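Local coordinates for protein putative Scyalone Dehydratase (Novosphingobium aromaticivorans DSM 12444, PDB 3EF8) that is of unproven function but, as a SnoaL-like member of the NTF2 clan, probably acts as a lyase resembling scytalone dehydratase, at residues Thr5-Ile13 against Ile79-Val89. Sequence-based numbering, arbitrary orientation.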
loop_
_atom_site.group_PDB
_atom_site.type_symbol
_atom_site.label_atom_id
_atom_site.label_comp_id
_atom_site.label_asym_id
_atom_site.label_seq_id
_atom_site.Cartn_x
_atom_site.Cartn_y
_atom_site.Cartn_z
ATOM N N THR A 5 16.470 -7.561 -16.767
ATOM C CA THR A 5 17.055 -6.370 -16.143
ATOM C C THR A 5 15.961 -5.500 -15.559
ATOM O O THR A 5 16.033 -5.076 -14.397
ATOM C CB THR A 5 17.890 -5.523 -17.145
ATOM O OG1 THR A 5 18.980 -6.319 -17.610
ATOM C CG2 THR A 5 18.440 -4.266 -16.466
ATOM N N ASN A 6 14.930 -5.254 -16.352
ATOM C CA ASN A 6 13.839 -4.392 -15.902
ATOM C C ASN A 6 13.194 -4.962 -14.640
ATOM O O ASN A 6 12.985 -4.239 -13.671
ATOM C CB ASN A 6 12.838 -4.113 -16.998
ATOM C CG ASN A 6 13.391 -3.139 -18.030
ATOM O OD1 ASN A 6 14.571 -2.784 -17.982
ATOM N ND2 ASN A 6 12.551 -2.693 -18.938
ATOM N N LEU A 7 12.930 -6.256 -14.612
ATOM C CA LEU A 7 12.260 -6.836 -13.439
ATOM C C LEU A 7 13.082 -6.766 -12.170
ATOM O O LEU A 7 12.605 -6.442 -11.056
ATOM C CB LEU A 7 11.820 -8.273 -13.707
ATOM C CG LEU A 7 10.748 -8.433 -14.768
ATOM C CD1 LEU A 7 10.535 -9.917 -15.029
ATOM C CD2 LEU A 7 9.415 -7.795 -14.412
ATOM N N VAL A 8 14.360 -7.075 -12.278
ATOM C CA VAL A 8 15.217 -7.051 -11.136
ATOM C C VAL A 8 15.363 -5.628 -10.635
ATOM O O VAL A 8 15.325 -5.369 -9.421
ATOM C CB VAL A 8 16.618 -7.597 -11.513
ATOM C CG1 VAL A 8 17.629 -7.208 -10.490
ATOM C CG2 VAL A 8 16.519 -9.134 -11.686
ATOM N N GLU A 9 15.519 -4.685 -11.554
ATOM C CA GLU A 9 15.751 -3.295 -11.134
ATOM C C GLU A 9 14.474 -2.656 -10.565
ATOM O O GLU A 9 14.549 -1.773 -9.717
ATOM C CB GLU A 9 16.284 -2.446 -12.262
ATOM C CG GLU A 9 17.653 -2.907 -12.789
ATOM C CD GLU A 9 18.783 -2.938 -11.786
ATOM O OE1 GLU A 9 18.587 -2.688 -10.580
ATOM O OE2 GLU A 9 19.957 -3.184 -12.211
HETATM N N MSE A 10 13.309 -3.119 -11.012
HETATM C CA MSE A 10 12.046 -2.626 -10.417
HETATM C C MSE A 10 12.030 -3.000 -8.949
HETATM O O MSE A 10 11.706 -2.182 -8.068
HETATM C CB MSE A 10 10.829 -3.176 -11.122
HETATM C CG MSE A 10 10.620 -2.515 -12.425
HETATM SE SE MSE A 10 9.038 -3.227 -13.316
HETATM C CE MSE A 10 7.882 -2.233 -12.163
ATOM N N ARG A 11 12.409 -4.234 -8.654
ATOM C CA ARG A 11 12.492 -4.670 -7.266
ATOM C C ARG A 11 13.489 -3.856 -6.475
ATOM O O ARG A 11 13.271 -3.482 -5.315
ATOM C CB ARG A 11 12.802 -6.176 -7.143
ATOM C CG ARG A 11 11.643 -7.055 -7.485
ATOM C CD ARG A 11 10.526 -6.964 -6.467
ATOM N NE ARG A 11 9.542 -7.960 -6.697
ATOM C CZ ARG A 11 8.490 -8.127 -5.952
ATOM N NH1 ARG A 11 8.291 -7.221 -5.019
ATOM N NH2 ARG A 11 7.628 -9.079 -6.180
ATOM N N ALA A 12 14.657 -3.571 -7.070
ATOM C CA ALA A 12 15.671 -2.802 -6.368
ATOM C C ALA A 12 15.273 -1.364 -6.090
ATOM O O ALA A 12 15.576 -0.804 -5.018
ATOM C CB ALA A 12 17.048 -2.838 -7.150
ATOM N N ILE A 13 14.600 -0.756 -7.055
ATOM C CA ILE A 13 14.120 0.621 -6.925
ATOM C C ILE A 13 13.070 0.663 -5.800
ATOM O O ILE A 13 13.107 1.525 -4.928
ATOM C CB ILE A 13 13.569 1.173 -8.267
ATOM C CG1 ILE A 13 14.753 1.396 -9.224
ATOM C CG2 ILE A 13 12.717 2.452 -8.031
ATOM C CD1 ILE A 13 14.271 1.552 -10.661
ATOM N N ILE A 79 6.984 2.479 -12.661
ATOM C CA ILE A 79 8.381 2.707 -13.047
ATOM C C ILE A 79 8.530 2.641 -14.550
ATOM O O ILE A 79 8.130 1.677 -15.149
ATOM C CB ILE A 79 9.272 1.658 -12.409
ATOM C CG1 ILE A 79 9.143 1.737 -10.860
ATOM C CG2 ILE A 79 10.750 1.889 -12.864
ATOM C CD1 ILE A 79 9.899 0.634 -10.111
ATOM N N ASP A 80 9.110 3.691 -15.105
ATOM C CA ASP A 80 9.441 3.765 -16.547
ATOM C C ASP A 80 10.944 3.957 -16.641
ATOM O O ASP A 80 11.466 4.964 -16.222
ATOM C CB ASP A 80 8.750 4.942 -17.216
ATOM C CG ASP A 80 7.239 4.835 -17.192
ATOM O OD1 ASP A 80 6.754 3.714 -17.317
ATOM O OD2 ASP A 80 6.562 5.879 -17.077
ATOM N N PHE A 81 11.616 2.983 -17.233
ATOM C CA PHE A 81 13.046 3.067 -17.428
ATOM C C PHE A 81 13.436 3.976 -18.590
ATOM O O PHE A 81 12.894 3.830 -19.689
ATOM C CB PHE A 81 13.656 1.697 -17.626
ATOM C CG PHE A 81 13.664 0.866 -16.385
ATOM C CD1 PHE A 81 14.666 1.018 -15.428
ATOM C CD2 PHE A 81 12.662 -0.031 -16.170
ATOM C CE1 PHE A 81 14.663 0.261 -14.272
ATOM C CE2 PHE A 81 12.639 -0.775 -15.017
ATOM C CZ PHE A 81 13.634 -0.645 -14.077
ATOM N N VAL A 82 14.334 4.912 -18.316
ATOM C CA VAL A 82 14.991 5.676 -19.400
ATOM C C VAL A 82 16.057 4.767 -19.965
ATOM O O VAL A 82 16.103 4.501 -21.184
ATOM C CB VAL A 82 15.554 6.987 -18.908
ATOM C CG1 VAL A 82 16.260 7.697 -20.083
ATOM C CG2 VAL A 82 14.422 7.856 -18.355
ATOM N N SER A 83 16.902 4.271 -19.077
ATOM C CA SER A 83 17.910 3.295 -19.391
ATOM C C SER A 83 18.029 2.311 -18.237
ATOM O O SER A 83 17.224 2.334 -17.308
ATOM C CB SER A 83 19.262 3.980 -19.595
ATOM O OG SER A 83 19.747 4.465 -18.348
ATOM N N GLU A 84 18.997 1.427 -18.276
ATOM C CA GLU A 84 19.158 0.447 -17.189
ATOM C C GLU A 84 19.683 1.116 -15.907
ATOM O O GLU A 84 19.712 0.463 -14.858
ATOM C CB GLU A 84 20.002 -0.750 -17.611
ATOM C CG GLU A 84 21.531 -0.604 -17.545
ATOM C CD GLU A 84 22.160 0.284 -18.617
ATOM O OE1 GLU A 84 21.440 0.893 -19.410
ATOM O OE2 GLU A 84 23.407 0.407 -18.602
ATOM N N THR A 85 20.086 2.379 -15.961
ATOM C CA THR A 85 20.581 3.088 -14.772
ATOM C C THR A 85 19.873 4.390 -14.500
ATOM O O THR A 85 20.303 5.172 -13.687
ATOM C CB THR A 85 22.103 3.367 -14.844
ATOM O OG1 THR A 85 22.345 4.255 -15.956
ATOM C CG2 THR A 85 22.899 2.067 -14.956
ATOM N N GLU A 86 18.692 4.550 -15.096
ATOM C CA GLU A 86 17.879 5.758 -14.919
ATOM C C GLU A 86 16.421 5.452 -15.133
ATOM O O GLU A 86 16.031 4.897 -16.155
ATOM C CB GLU A 86 18.270 6.882 -15.894
ATOM C CG GLU A 86 17.484 8.182 -15.732
ATOM C CD GLU A 86 17.767 9.253 -16.787
ATOM O OE1 GLU A 86 18.753 9.109 -17.540
ATOM O OE2 GLU A 86 17.053 10.263 -16.819
ATOM N N ALA A 87 15.598 5.777 -14.137
ATOM C CA ALA A 87 14.185 5.532 -14.253
ATOM C C ALA A 87 13.410 6.690 -13.670
ATOM O O ALA A 87 13.842 7.349 -12.718
ATOM C CB ALA A 87 13.799 4.219 -13.547
ATOM N N ASN A 88 12.215 6.856 -14.212
ATOM C CA ASN A 88 11.226 7.822 -13.758
ATOM C C ASN A 88 10.136 7.009 -13.046
ATOM O O ASN A 88 9.688 5.965 -13.508
ATOM C CB ASN A 88 10.634 8.556 -14.942
ATOM C CG ASN A 88 11.646 9.408 -15.654
ATOM O OD1 ASN A 88 12.565 9.905 -15.031
ATOM N ND2 ASN A 88 11.455 9.605 -16.981
ATOM N N VAL A 89 9.762 7.492 -11.867
ATOM C CA VAL A 89 8.819 6.760 -11.020
ATOM C C VAL A 89 7.681 7.663 -10.565
ATOM O O VAL A 89 7.884 8.829 -10.196
ATOM C CB VAL A 89 9.531 6.267 -9.761
ATOM C CG1 VAL A 89 8.653 5.252 -8.931
ATOM C CG2 VAL A 89 10.888 5.591 -10.153
HETATM O O HOH W 1 20.837 -1.997 -14.527
#
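Helix 5-13 and strand 79-81 approach to 10.1 Å between axes at 130°, with Met10 beside Ile79 and Thr5 beside Glu84 as the nearest backbone positions. The pairing belongs to the NTF2-like α+β fold, the N-terminal helix packing against a curved sheet, here at the hairpin connecting strands 67-81 and 86-99, whose type I turn runs from Ser83 to Glu86. Phe81 carries most of the contact. Its CB already points at the helix, and CG anti to the carbonyl carbon (chi1 -71°) sets the ring between the Asn6 amide and Ile79 CG2. That amide is 19° from coplanar with the ring, Asn6 OD1 displaced toward the rim near CD2 of Phe81, 3.8 Å away; Ile79 CG2 lies over the opposite face, likewise off-centre. CG of Met10, a selenomethionine, meets the Phe81 ring edge at CE2, 3.7 Å away, while Glu9 CB and Ile13 CD1 approach obliquely. An alanine in place of Phe81 would probably open a gap between helix and hairpin, leaving the Asn6 amide and Met10 CG without the ring they pack on. Further along the helix, Ile79 CD1 reaches Ile13 CG2 at 3.9 Å, and Ile13 CD1 touches Ala87 CB. The Glu9 carboxylate is shared: OE2 pairs with Lys118 in a salt bridge, OE1 accepts from Trp123 NE1, and a water donates to both Glu9 OE2 and Glu84 O, each 2.7 Å from its oxygen.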